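Local structure of ferritin (Pseudo-nitzschia multiseries, 4IWK) at residues E3-L8 with L103-A108; D7-Q12 with R63-E68; L54-F59 with M118-P123. The protein oxidises ferrous iron with dioxygen as a ferroxidase and probably stores the ferric product in a soluble, non-toxic form. All coordinates share one frame; numbering follows the deposited sequence.

Contact 1: E3-L8 with L103-A108; sequences EELLDL and LNLAEA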
ATOM      1  N   GLU A   3      59.426 -14.213 -20.955  1.00 44.42           N
ATOM      2  CA  GLU A   3      59.457 -15.216 -19.900  1.00 42.57           C
ATOM      3  C   GLU A   3      59.375 -14.525 -18.532  1.00 34.89           C
ATOM      4  O   GLU A   3      58.680 -15.033 -17.641  1.00 37.60           O
ATOM      5  CB  GLU A   3      60.756 -16.035 -19.956  1.00 44.39           C
ATOM      6  CG  GLU A   3      60.759 -17.211 -19.022  1.00 47.53           C
ATOM      7  CD  GLU A   3      59.517 -18.048 -19.254  1.00 63.10           C
ATOM      8  OE1 GLU A   3      59.287 -18.451 -20.408  1.00 68.13           O
ATOM      9  OE2 GLU A   3      58.726 -18.242 -18.314  1.00 66.79           O
ATOM     10  N   GLU A   4      60.125 -13.427 -18.365  1.00 35.52           N
ATOM     11  CA  GLU A   4      60.143 -12.721 -17.135  1.00 32.35           C
ATOM     12  C   GLU A   4      58.690 -12.316 -16.738  1.00 33.15           C
ATOM     13  O   GLU A   4      58.221 -12.525 -15.596  1.00 26.68           O
ATOM     14  CB  GLU A   4      60.979 -11.455 -17.257  1.00 37.64           C
ATOM     15  CG  GLU A   4      61.506 -10.994 -15.941  1.00 45.67           C
ATOM     16  CD  GLU A   4      61.662  -9.472 -15.859  1.00 66.96           C
ATOM     17  OE1 GLU A   4      61.367  -8.724 -16.850  1.00 68.89           O
ATOM     18  OE2 GLU A   4      62.071  -8.994 -14.763  1.00 74.39           O
ATOM     19  N   LEU A   5      57.957 -11.783 -17.701  1.00 30.58           N
ATOM     20  CA  LEU A   5      56.638 -11.245 -17.376  0.50 27.45           C
ATOM     21  C   LEU A   5      55.699 -12.438 -17.014  1.00 29.19           C
ATOM     22  O   LEU A   5      55.006 -12.339 -15.972  1.00 28.19           O
ATOM     23  CB  LEU A   5      56.093 -10.347 -18.520  0.50 28.86           C
ATOM     24  CG  LEU A   5      54.624  -9.911 -18.440  0.50 24.65           C
ATOM     25  CD1 LEU A   5      54.454  -9.021 -17.253  0.50 22.16           C
ATOM     26  CD2 LEU A   5      54.144  -9.217 -19.725  0.50 26.93           C
ATOM     27  N   LEU A   6      55.698 -13.539 -17.807  1.00 29.98           N
ATOM     28  CA  LEU A   6      54.890 -14.709 -17.498  0.50 26.49           C
ATOM     29  C   LEU A   6      55.277 -15.345 -16.120  1.00 26.74           C
ATOM     30  O   LEU A   6      54.396 -15.748 -15.354  1.00 26.68           O
ATOM     31  CB  LEU A   6      54.991 -15.755 -18.603  0.50 31.55           C
ATOM     32  CG  LEU A   6      54.706 -15.273 -20.040  0.50 30.08           C
ATOM     33  CD1 LEU A   6      55.140 -16.352 -21.022  0.50 28.61           C
ATOM     34  CD2 LEU A   6      53.279 -14.810 -20.314  0.50 26.88           C
ATOM     35  N   ASP A   7      56.565 -15.438 -15.810  1.00 26.01           N
ATOM     36  CA  ASP A   7      56.952 -15.992 -14.495  1.00 25.38           C
ATOM     37  C   ASP A   7      56.458 -15.103 -13.364  1.00 23.11           C
ATOM     38  O   ASP A   7      55.957 -15.610 -12.331  1.00 24.30           O
ATOM     39  CB  ASP A   7      58.498 -16.100 -14.431  1.00 25.05           C
ATOM     40  CG  ASP A   7      59.019 -17.271 -15.319  1.00 33.03           C
ATOM     41  OD1 ASP A   7      58.152 -18.051 -15.796  1.00 39.31           O
ATOM     42  OD2 ASP A   7      60.262 -17.514 -15.585  1.00 47.87           O
ATOM     43  N   LEU A   8      56.600 -13.762 -13.568  1.00 23.19           N
ATOM     44  CA  LEU A   8      56.204 -12.808 -12.482  1.00 21.98           C
ATOM     45  C   LEU A   8      54.694 -12.814 -12.313  1.00 23.00           C
ATOM     46  O   LEU A   8      54.195 -12.645 -11.185  1.00 23.41           O
ATOM     47  CB  LEU A   8      56.712 -11.385 -12.720  1.00 25.34           C
ATOM     48  CG  LEU A   8      58.264 -11.230 -12.566  1.00 27.01           C
ATOM     49  CD1 LEU A   8      58.646  -9.842 -13.116  1.00 32.22           C
ATOM     50  CD2 LEU A   8      58.713 -11.361 -11.130  1.00 28.78           C
ATOM     51  N   LEU A 103      54.674  -4.259  -7.933  1.00 22.12           N
ATOM     52  CA  LEU A 103      55.526  -3.259  -8.677  1.00 25.30           C
ATOM     53  C   LEU A 103      56.542  -3.997  -9.541  1.00 26.30           C
ATOM     54  O   LEU A 103      56.751  -3.569 -10.674  1.00 28.43           O
ATOM     55  CB  LEU A 103      56.219  -2.278  -7.667  1.00 25.48           C
ATOM     56  CG  LEU A 103      55.242  -1.304  -6.944  1.00 28.51           C
ATOM     57  CD1 LEU A 103      56.068  -0.521  -5.920  1.00 32.79           C
ATOM     58  CD2 LEU A 103      54.428  -0.278  -7.761  1.00 27.39           C
ATOM     59  N   ASN A 104      57.034  -5.163  -9.131  1.00 26.00           N
ATOM     60  CA  ASN A 104      57.928  -5.939 -10.021  1.00 29.51           C
ATOM     61  C   ASN A 104      57.249  -6.405 -11.278  1.00 28.55           C
ATOM     62  O   ASN A 104      57.809  -6.360 -12.405  1.00 23.73           O
ATOM     63  CB  ASN A 104      58.484  -7.197  -9.317  1.00 36.33           C
ATOM     64  CG  ASN A 104      59.521  -6.867  -8.266  1.00 37.35           C
ATOM     65  OD1 ASN A 104      60.062  -5.775  -8.241  1.00 41.33           O
ATOM     66  ND2 ASN A 104      59.727  -7.807  -7.334  1.00 48.00           N
ATOM     67  N   LEU A 105      56.029  -6.902 -11.098  1.00 21.29           N
ATOM     68  CA  LEU A 105      55.217  -7.327 -12.246  1.00 19.56           C
ATOM     69  C   LEU A 105      54.931  -6.126 -13.161  1.00 19.87           C
ATOM     70  O   LEU A 105      55.053  -6.286 -14.405  1.00 20.71           O
ATOM     71  CB  LEU A 105      53.866  -7.933 -11.709  1.00 18.97           C
ATOM     72  CG  LEU A 105      52.963  -8.414 -12.743  1.00 22.26           C
ATOM     73  CD1 LEU A 105      53.579  -9.393 -13.805  1.00 23.41           C
ATOM     74  CD2 LEU A 105      51.738  -9.082 -12.008  1.00 22.53           C
ATOM     75  N   ALA A 106      54.509  -4.968 -12.605  1.00 20.38           N
ATOM     76  CA  ALA A 106      54.260  -3.800 -13.428  1.00 21.57           C
ATOM     77  C   ALA A 106      55.553  -3.352 -14.188  1.00 19.81           C
ATOM     78  O   ALA A 106      55.430  -2.893 -15.335  1.00 22.82           O
ATOM     79  CB  ALA A 106      53.714  -2.600 -12.651  1.00 23.11           C
ATOM     80  N   GLU A 107      56.686  -3.437 -13.519  1.00 22.06           N
ATOM     81  CA  GLU A 107      57.994  -3.072 -14.225  1.00 25.45           C
ATOM     82  C   GLU A 107      58.236  -3.991 -15.412  1.00 22.87           C
ATOM     83  O   GLU A 107      58.582  -3.479 -16.463  1.00 25.73           O
ATOM     84  CB  GLU A 107      59.199  -3.224 -13.293  1.00 25.85           C
ATOM     85  CG  GLU A 107      59.255  -2.349 -12.066  1.00 38.77           C
ATOM     86  CD  GLU A 107      59.932  -1.043 -12.375  1.00 41.01           C
ATOM     87  OE1 GLU A 107      60.033  -0.764 -13.632  1.00 38.59           O
ATOM     88  OE2 GLU A 107      60.346  -0.364 -11.363  1.00 35.35           O
ATOM     89  N   ALA A 108      57.953  -5.296 -15.276  1.00 21.54           N
ATOM     90  CA  ALA A 108      58.132  -6.261 -16.418  1.00 24.62           C
ATOM     91  C   ALA A 108      57.140  -5.930 -17.519  1.00 25.07           C
ATOM     92  O   ALA A 108      57.473  -5.981 -18.765  1.00 27.12           O
ATOM     93  CB  ALA A 108      57.923  -7.703 -15.938  1.00 24.18           C
TER
HETATM   94  O   HOH W   1      60.578  -6.757 -12.683  1.00 31.90           O
HETATM   95  O   HOH W   2      59.778  -7.924 -19.030  1.00 40.45           O
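A108 CB lies over one face of the E4 carboxylate, the flat group of this contact, 3.7 Å from E4 OE1. No aromatic ring takes part. Each carboxylate oxygen meets its own water. Water 2 donates to E4 OE1 and to A108 O. Water 1 donates to N104 O at 2.8 Å and makes a weak, long bond to E4 OE2. Away from the waters the contact is aliphatic. L8 points at the other helix and sets CD1 3.6 Å from A108 CB. The same methyl lies beside N104 O. In the conformer given, L5 CD1 meets L105 CD1 at 3.6 Å, and the two leucine side chains cross at about a right angle. A second conformer of L5 makes this pair less certain. L105 CD1 also touches L8 CB. The methyl of A108 thus sits among E4, L8 and this conformer of L5. The axes of 3-8 and 103-108 approach to 9.1 Å and run nearly antiparallel, at 153°, within the ferritin four-helix bundle. L105 continues inward onto F9 and L121. E3, E4 and D7 bind iron in other structures of this protein. No direct hydrogen bond joins the segments, so apolar contact and water-mediated bonds hold the start of helix 3-32 against helix 84-111.

Contact 2: D7-Q12 with R63-E68; sequences DLFNRQ and RNIPIE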
ATOM      1  N   ASP A   7      56.565 -15.438 -15.810  1.00 26.01           N
ATOM      2  CA  ASP A   7      56.952 -15.992 -14.495  1.00 25.38           C
ATOM      3  C   ASP A   7      56.458 -15.103 -13.364  1.00 23.11           C
ATOM      4  O   ASP A   7      55.957 -15.610 -12.331  1.00 24.30           O
ATOM      5  CB  ASP A   7      58.498 -16.100 -14.431  1.00 25.05           C
ATOM      6  CG  ASP A   7      59.019 -17.271 -15.319  1.00 33.03           C
ATOM      7  OD1 ASP A   7      58.152 -18.051 -15.796  1.00 39.31           O
ATOM      8  OD2 ASP A   7      60.262 -17.514 -15.585  1.00 47.87           O
ATOM      9  N   LEU A   8      56.600 -13.762 -13.568  1.00 23.19           N
ATOM     10  CA  LEU A   8      56.204 -12.808 -12.482  1.00 21.98           C
ATOM     11  C   LEU A   8      54.694 -12.814 -12.313  1.00 23.00           C
ATOM     12  O   LEU A   8      54.195 -12.645 -11.185  1.00 23.41           O
ATOM     13  CB  LEU A   8      56.712 -11.385 -12.720  1.00 25.34           C
ATOM     14  CG  LEU A   8      58.264 -11.230 -12.566  1.00 27.01           C
ATOM     15  CD1 LEU A   8      58.646  -9.842 -13.116  1.00 32.22           C
ATOM     16  CD2 LEU A   8      58.713 -11.361 -11.130  1.00 28.78           C
ATOM     17  N   PHE A   9      53.970 -13.033 -13.387  1.00 22.37           N
ATOM     18  CA  PHE A   9      52.508 -13.150 -13.247  1.00 24.22           C
ATOM     19  C   PHE A   9      52.150 -14.379 -12.447  1.00 24.13           C
ATOM     20  O   PHE A   9      51.391 -14.318 -11.469  1.00 24.83           O
ATOM     21  CB  PHE A   9      51.842 -13.095 -14.639  1.00 25.12           C
ATOM     22  CG  PHE A   9      50.426 -12.584 -14.594  1.00 26.31           C
ATOM     23  CD1 PHE A   9      50.135 -11.264 -15.029  1.00 31.55           C
ATOM     24  CD2 PHE A   9      49.421 -13.406 -14.090  1.00 25.15           C
ATOM     25  CE1 PHE A   9      48.805 -10.796 -14.959  1.00 29.08           C
ATOM     26  CE2 PHE A   9      48.102 -12.942 -14.038  1.00 28.42           C
ATOM     27  CZ  PHE A   9      47.842 -11.632 -14.463  1.00 24.79           C
ATOM     28  N   ASN A  10      52.727 -15.523 -12.796  1.00 22.91           N
ATOM     29  CA  ASN A  10      52.589 -16.755 -12.034  0.50 25.83           C
ATOM     30  C   ASN A  10      53.016 -16.516 -10.555  1.00 25.60           C
ATOM     31  O   ASN A  10      52.281 -16.938  -9.596  1.00 24.98           O
ATOM     32  CB  ASN A  10      53.413 -17.846 -12.748  0.50 24.93           C
ATOM     33  CG  ASN A  10      52.927 -19.247 -12.451  0.50 25.17           C
ATOM     34  OD1 ASN A  10      53.680 -20.091 -11.909  0.50 30.57           O
ATOM     35  ND2 ASN A  10      51.648 -19.499 -12.733  0.50 20.72           N
ATOM     36  N   ARG A  11      54.160 -15.889 -10.326  1.00 23.10           N
ATOM     37  CA  ARG A  11      54.607 -15.619  -8.953  1.00 25.80           C
ATOM     38  C   ARG A  11      53.555 -14.761  -8.155  1.00 23.04           C
ATOM     39  O   ARG A  11      53.492 -14.794  -6.937  1.00 23.01           O
ATOM     40  CB  ARG A  11      55.985 -14.959  -8.884  1.00 25.52           C
ATOM     41  CG  ARG A  11      57.169 -15.902  -9.086  1.00 43.91           C
ATOM     42  CD  ARG A  11      58.285 -15.147  -9.800  1.00 52.50           C
ATOM     43  NE  ARG A  11      59.621 -15.475  -9.336  1.00 59.71           N
ATOM     44  CZ  ARG A  11      60.449 -14.601  -8.765  1.00 72.57           C
ATOM     45  NH1 ARG A  11      60.092 -13.324  -8.599  1.00 76.45           N
ATOM     46  NH2 ARG A  11      61.651 -14.999  -8.362  1.00 81.21           N
ATOM     47  N   GLN A  12      52.849 -13.883  -8.866  1.00 21.52           N
ATOM     48  CA  GLN A  12      51.944 -12.954  -8.168  1.00 20.93           C
ATOM     49  C   GLN A  12      50.801 -13.815  -7.562  1.00 20.85           C
ATOM     50  O   GLN A  12      50.328 -13.525  -6.416  1.00 18.56           O
ATOM     51  CB  GLN A  12      51.321 -11.853  -9.079  1.00 21.80           C
ATOM     52  CG  GLN A  12      50.541 -10.820  -8.270  1.00 22.07           C
ATOM     53  CD  GLN A  12      51.458 -10.061  -7.297  1.00 25.55           C
ATOM     54  OE1 GLN A  12      52.644  -9.867  -7.606  1.00 26.36           O
ATOM     55  NE2 GLN A  12      50.961  -9.664  -6.152  1.00 27.14           N
ATOM     56  N   ARG A  63      44.012 -14.000 -20.883  1.00 20.85           N
ATOM     57  CA  ARG A  63      45.092 -13.426 -21.693  1.00 20.80           C
ATOM     58  C   ARG A  63      46.047 -14.499 -22.212  1.00 23.53           C
ATOM     59  O   ARG A  63      47.133 -14.189 -22.651  1.00 26.25           O
ATOM     60  CB  ARG A  63      45.795 -12.308 -20.879  1.00 25.14           C
ATOM     61  CG  ARG A  63      45.790 -10.939 -21.684  1.00 29.22           C
ATOM     62  CD  ARG A  63      46.569 -11.021 -22.988  1.00 26.92           C
ATOM     63  NE  ARG A  63      47.936 -11.183 -22.589  1.00 32.79           N
ATOM     64  CZ  ARG A  63      48.728 -10.181 -22.233  1.00 30.77           C
ATOM     65  NH1 ARG A  63      48.243  -8.973 -22.458  1.00 28.63           N
ATOM     66  NH2 ARG A  63      50.015 -10.435 -21.777  1.00 26.20           N
ATOM     67  N   ASN A  64      45.683 -15.779 -22.022  1.00 25.06           N
ATOM     68  CA  ASN A  64      46.591 -16.868 -22.415  1.00 26.70           C
ATOM     69  C   ASN A  64      47.924 -16.821 -21.757  1.00 26.94           C
ATOM     70  O   ASN A  64      48.956 -17.202 -22.330  1.00 29.07           O
ATOM     71  CB  ASN A  64      46.638 -17.055 -23.983  1.00 27.22           C
ATOM     72  CG  ASN A  64      45.267 -17.073 -24.573  1.00 28.11           C
ATOM     73  OD1 ASN A  64      44.910 -16.107 -25.314  1.00 37.72           O
ATOM     74  ND2 ASN A  64      44.414 -17.989 -24.157  1.00 26.49           N
ATOM     75  N   ILE A  65      47.946 -16.474 -20.469  1.00 21.97           N
ATOM     76  CA  ILE A  65      49.149 -16.521 -19.670  1.00 22.55           C
ATOM     77  C   ILE A  65      49.032 -17.882 -18.915  1.00 23.18           C
ATOM     78  O   ILE A  65      48.173 -18.030 -18.080  1.00 22.67           O
ATOM     79  CB  ILE A  65      49.224 -15.322 -18.702  1.00 23.12           C
ATOM     80  CG1 ILE A  65      49.404 -13.999 -19.519  1.00 24.33           C
ATOM     81  CG2 ILE A  65      50.387 -15.501 -17.699  1.00 27.30           C
ATOM     82  CD1 ILE A  65      49.274 -12.717 -18.665  1.00 26.72           C
ATOM     83  N   PRO A  66      49.927 -18.809 -19.138  1.00 23.68           N
ATOM     84  CA  PRO A  66      49.634 -20.132 -18.551  1.00 28.02           C
ATOM     85  C   PRO A  66      49.934 -20.077 -17.038  1.00 24.24           C
ATOM     86  O   PRO A  66      50.927 -19.501 -16.608  1.00 29.37           O
ATOM     87  CB  PRO A  66      50.631 -21.054 -19.292  1.00 32.43           C
ATOM     88  CG  PRO A  66      51.026 -20.318 -20.532  1.00 30.42           C
ATOM     89  CD  PRO A  66      51.013 -18.848 -20.162  1.00 25.45           C
ATOM     90  N   ILE A  67      49.069 -20.635 -16.224  1.00 20.90           N
ATOM     91  CA  ILE A  67      49.246 -20.611 -14.797  1.00 20.52           C
ATOM     92  C   ILE A  67      49.656 -22.033 -14.383  1.00 22.64           C
ATOM     93  O   ILE A  67      48.946 -22.935 -14.779  1.00 26.38           O
ATOM     94  CB  ILE A  67      47.905 -20.242 -14.068  1.00 19.42           C
ATOM     95  CG1 ILE A  67      47.553 -18.755 -14.315  1.00 21.92           C
ATOM     96  CG2 ILE A  67      48.016 -20.450 -12.565  1.00 23.33           C
ATOM     97  CD1 ILE A  67      48.590 -17.747 -13.745  1.00 20.58           C
ATOM     98  N   GLU A  68      50.749 -22.157 -13.665  1.00 22.38           N
ATOM     99  CA  GLU A  68      51.120 -23.398 -12.963  1.00 27.22           C
ATOM    100  C   GLU A  68      51.097 -23.026 -11.475  1.00 20.46           C
ATOM    101  O   GLU A  68      51.918 -22.234 -11.014  1.00 27.35           O
ATOM    102  CB  GLU A  68      52.527 -23.797 -13.392  1.00 32.96           C
ATOM    103  CG  GLU A  68      52.557 -25.236 -13.825  1.00 60.89           C
ATOM    104  CD  GLU A  68      52.165 -25.389 -15.295  1.00 64.93           C
ATOM    105  OE1 GLU A  68      52.905 -24.902 -16.188  1.00 73.32           O
ATOM    106  OE2 GLU A  68      51.126 -26.004 -15.559  1.00 66.26           O
TER
HETATM  107  O   HOH W   3      50.694 -19.394 -10.205  1.00 26.92           O
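F9 and I65 cross at about a right angle, with the isoleucine tip over one face of the ring. I65 CD1 lies 4.2 Å from the ring centroid and 17° off the normal, a CH-pi contact. It is displaced toward the rim, where F9 CD1 is 4.0 Å away. I67 approaches the same ring differently. Its CD1 stands near the ring plane, at the edge, 4.4 Å from F9 CD2. N10, the next residue after F9, has its amide near the backbone of I67 and E68. In the conformer given, N10 CG lies 3.5 Å from E68 O. A second conformer exists and the amide is probably turned over in the model, so no bond is assigned to its oxygen or nitrogen. A water gives a firmer link: it donates to N10 O at 3.0 Å and to E68 O at 3.2 Å. Both isoleucines also rest on A60 of helix 36-62, and I67 packs on I28 of a neighbouring subunit. R63 makes a salt bridge to D114. The loop begins with a Schellman motif that ends helix 36-62, with N64 at positive phi as its C-prime residue. From there 63-68 passes along helix 3-32, the start of the long connection between the second and third helices that characterises the ferritin four-helix bundle.

Contact 3: L54-F59 with M118-P123; sequences LGFVDF and MAFLNP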
ATOM      1  N   LEU A  54      42.703 -15.170  -7.127  1.00 15.26           N
ATOM      2  CA  LEU A  54      41.725 -15.657  -8.120  1.00 16.80           C
ATOM      3  C   LEU A  54      41.527 -14.672  -9.275  1.00 17.20           C
ATOM      4  O   LEU A  54      41.344 -15.120 -10.424  1.00 19.39           O
ATOM      5  CB  LEU A  54      40.363 -15.917  -7.506  1.00 17.92           C
ATOM      6  CG  LEU A  54      40.405 -17.143  -6.512  1.00 19.02           C
ATOM      7  CD1 LEU A  54      39.045 -17.244  -5.786  1.00 21.36           C
ATOM      8  CD2 LEU A  54      40.749 -18.503  -7.169  1.00 18.64           C
ATOM      9  N   GLY A  55      41.576 -13.378  -8.952  1.00 18.57           N
ATOM     10  CA  GLY A  55      41.442 -12.312  -9.968  1.00 18.96           C
ATOM     11  C   GLY A  55      42.596 -12.431 -10.948  1.00 19.04           C
ATOM     12  O   GLY A  55      42.429 -12.306 -12.195  1.00 18.90           O
ATOM     13  N   PHE A  56      43.806 -12.648 -10.426  1.00 17.11           N
ATOM     14  CA  PHE A  56      45.018 -12.825 -11.309  1.00 16.17           C
ATOM     15  C   PHE A  56      44.868 -14.111 -12.161  1.00 18.34           C
ATOM     16  O   PHE A  56      45.163 -14.097 -13.359  1.00 19.06           O
ATOM     17  CB  PHE A  56      46.334 -12.874 -10.506  1.00 19.63           C
ATOM     18  CG  PHE A  56      46.863 -11.496 -10.181  1.00 20.96           C
ATOM     19  CD1 PHE A  56      46.289 -10.701  -9.222  1.00 23.84           C
ATOM     20  CD2 PHE A  56      47.842 -10.955 -11.026  1.00 21.53           C
ATOM     21  CE1 PHE A  56      46.737  -9.364  -9.013  1.00 24.41           C
ATOM     22  CE2 PHE A  56      48.262  -9.663 -10.837  1.00 23.61           C
ATOM     23  CZ  PHE A  56      47.738  -8.856  -9.840  1.00 21.49           C
ATOM     24  N   VAL A  57      44.362 -15.226 -11.599  1.00 17.64           N
ATOM     25  CA  VAL A  57      44.238 -16.477 -12.389  1.00 17.34           C
ATOM     26  C   VAL A  57      43.214 -16.238 -13.501  1.00 17.02           C
ATOM     27  O   VAL A  57      43.505 -16.644 -14.669  1.00 19.20           O
ATOM     28  CB  VAL A  57      43.684 -17.609 -11.490  1.00 16.48           C
ATOM     29  CG1 VAL A  57      43.257 -18.800 -12.387  1.00 20.42           C
ATOM     30  CG2 VAL A  57      44.790 -18.012 -10.513  1.00 16.22           C
ATOM     31  N   ASP A  58      42.096 -15.561 -13.200  1.00 18.98           N
ATOM     32  CA  ASP A  58      41.015 -15.338 -14.232  1.00 18.34           C
ATOM     33  C   ASP A  58      41.610 -14.482 -15.374  1.00 21.22           C
ATOM     34  O   ASP A  58      41.452 -14.839 -16.521  1.00 19.67           O
ATOM     35  CB  ASP A  58      39.850 -14.595 -13.565  1.00 20.75           C
ATOM     36  CG  ASP A  58      38.689 -14.416 -14.521  1.00 25.00           C
ATOM     37  OD1 ASP A  58      38.406 -15.305 -15.336  1.00 29.92           O
ATOM     38  OD2 ASP A  58      38.145 -13.338 -14.508  1.00 34.91           O
ATOM     39  N   PHE A  59      42.345 -13.397 -15.016  1.00 18.26           N
ATOM     40  CA  PHE A  59      42.886 -12.559 -16.129  1.00 18.46           C
ATOM     41  C   PHE A  59      43.933 -13.341 -16.892  1.00 19.14           C
ATOM     42  O   PHE A  59      43.951 -13.311 -18.156  1.00 18.90           O
ATOM     43  CB  PHE A  59      43.549 -11.284 -15.548  1.00 18.11           C
ATOM     44  CG  PHE A  59      44.115 -10.415 -16.594  1.00 17.19           C
ATOM     45  CD1 PHE A  59      43.295  -9.494 -17.243  1.00 18.04           C
ATOM     46  CD2 PHE A  59      45.446 -10.544 -16.921  1.00 18.47           C
ATOM     47  CE1 PHE A  59      43.837  -8.674 -18.232  1.00 22.07           C
ATOM     48  CE2 PHE A  59      46.026  -9.703 -17.918  1.00 20.80           C
ATOM     49  CZ  PHE A  59      45.172  -8.766 -18.568  1.00 21.17           C
ATOM     50  N   MET A 118      49.381  -3.679 -17.693  1.00 18.72           N
ATOM     51  CA  MET A 118      49.522  -2.523 -16.796  1.00 20.21           C
ATOM     52  C   MET A 118      48.186  -1.971 -16.390  1.00 19.25           C
ATOM     53  O   MET A 118      48.009  -1.509 -15.268  1.00 19.50           O
ATOM     54  CB  MET A 118      50.295  -1.380 -17.502  1.00 20.29           C
ATOM     55  CG  MET A 118      51.766  -1.820 -17.581  1.00 25.15           C
ATOM     56  SD  MET A 118      52.829  -0.473 -18.231  1.00 29.50           S
ATOM     57  CE  MET A 118      52.382  -0.659 -19.969  1.00 25.36           C
ATOM     58  N   ALA A 119      47.226  -1.941 -17.321  1.00 18.46           N
ATOM     59  CA  ALA A 119      45.880  -1.450 -16.970  1.00 17.13           C
ATOM     60  C   ALA A 119      45.154  -2.365 -15.936  1.00 17.12           C
ATOM     61  O   ALA A 119      44.522  -1.906 -14.979  1.00 19.97           O
ATOM     62  CB  ALA A 119      45.004  -1.373 -18.227  1.00 18.95           C
ATOM     63  N   PHE A 120      45.364  -3.703 -16.114  1.00 16.69           N
ATOM     64  CA  PHE A 120      44.790  -4.592 -15.116  1.00 16.87           C
ATOM     65  C   PHE A 120      45.328  -4.342 -13.702  1.00 18.07           C
ATOM     66  O   PHE A 120      44.616  -4.511 -12.754  1.00 17.77           O
ATOM     67  CB  PHE A 120      45.119  -6.050 -15.586  1.00 17.72           C
ATOM     68  CG  PHE A 120      44.683  -7.120 -14.581  1.00 18.34           C
ATOM     69  CD1 PHE A 120      43.348  -7.418 -14.426  1.00 20.44           C
ATOM     70  CD2 PHE A 120      45.641  -7.757 -13.808  1.00 20.81           C
ATOM     71  CE1 PHE A 120      42.908  -8.410 -13.480  1.00 22.71           C
ATOM     72  CE2 PHE A 120      45.210  -8.728 -12.842  1.00 20.46           C
ATOM     73  CZ  PHE A 120      43.859  -9.030 -12.693  1.00 20.60           C
ATOM     74  N   LEU A 121      46.635  -4.033 -13.618  1.00 17.88           N
ATOM     75  CA  LEU A 121      47.287  -3.870 -12.319  1.00 17.93           C
ATOM     76  C   LEU A 121      46.866  -2.581 -11.611  1.00 19.52           C
ATOM     77  O   LEU A 121      46.937  -2.493 -10.364  1.00 18.29           O
ATOM     78  CB  LEU A 121      48.816  -3.895 -12.453  1.00 17.72           C
ATOM     79  CG  LEU A 121      49.433  -5.171 -13.035  1.00 17.28           C
ATOM     80  CD1 LEU A 121      50.924  -5.024 -13.139  1.00 20.00           C
ATOM     81  CD2 LEU A 121      49.092  -6.292 -12.005  1.00 20.40           C
ATOM     82  N   ASN A 122      46.423  -1.567 -12.351  1.00 16.97           N
ATOM     83  CA  ASN A 122      46.179  -0.276 -11.682  1.00 17.28           C
ATOM     84  C   ASN A 122      45.326  -0.282 -10.439  1.00 17.62           C
ATOM     85  O   ASN A 122      45.727   0.287  -9.394  1.00 19.29           O
ATOM     86  CB  ASN A 122      45.694   0.753 -12.764  1.00 17.02           C
ATOM     87  CG  ASN A 122      46.797   1.247 -13.599  1.00 18.34           C
ATOM     88  OD1 ASN A 122      46.500   1.724 -14.737  1.00 25.38           O
ATOM     89  ND2 ASN A 122      47.989   1.088 -13.230  1.00 16.28           N
ATOM     90  N   PRO A 123      44.189  -0.969 -10.408  1.00 18.79           N
ATOM     91  CA  PRO A 123      43.400  -0.949  -9.159  1.00 20.05           C
ATOM     92  C   PRO A 123      44.079  -1.700  -8.057  1.00 20.01           C
ATOM     93  O   PRO A 123      43.843  -1.360  -6.881  1.00 19.60           O
ATOM     94  CB  PRO A 123      42.091  -1.697  -9.528  1.00 22.57           C
ATOM     95  CG  PRO A 123      42.130  -1.867 -11.032  1.00 23.74           C
ATOM     96  CD  PRO A 123      43.433  -1.410 -11.609  1.00 18.19           C
TER
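F120 has the most surface buried here and meets both F59 and F56. F120 and F59 form an offset stack, with centroids 4.2 Å apart and planes at 18°. Their side chains slide past each other in opposite directions. Each therefore lays its CB over the other's ring: F59 CB is 3.8 Å from the F120 centroid, and F120 CB is 4.1 Å from the F59 centroid. Both have CB pointing toward the other helix and CG anti to the backbone N (chi1 180° for F59). F56 meets F120 in a T-shaped pair, with planes at 81° and centroids 5.2 Å apart. F120 supplies the edge, and its CE2 stands over the centre of the F56 face. L121 CD2 comes to the edge of F56, 3.6 Å from CZ. G55 O lies 3.6 Å from F120 CZ. The axes of 54-59 and 118-123 come no closer than 12.0 Å and are nearly antiparallel, a separation bridged by these rings. F124 meets both F56 and F120, and L126 of a neighbouring subunit packs on F59 and F120. F56 also borders E16 and H52, ligands of a bound iron. No hydrogen bond crosses between the segments. The contact rests on apolar and aromatic attraction, and it places an aromatic cluster beside the iron-binding part of the bundle.

How the contacts relate
Contacts 1 and 2 share D7 and L8 on helix 3-32, and their centres lie 9 Å apart. L105 CD1 of contact 1 touches F9 N of contact 2 at 3.7 Å. L105 also reaches contact 3, where its CD2 is 3.7 Å from F56 CE2. F9 joins contacts 2 and 3: its CZ lies 3.6 Å from F59 CD2. The apolar parts of the three contacts thus meet one another at one end of the four-helix bundle. Contact 3 lies nearest the iron site, with the F56 side chain about 7 Å from a bound iron ion. The side chain of L105 is about 11 Å from a bound iron ion. The side chain of F9 is about 13 Å from a bound iron ion.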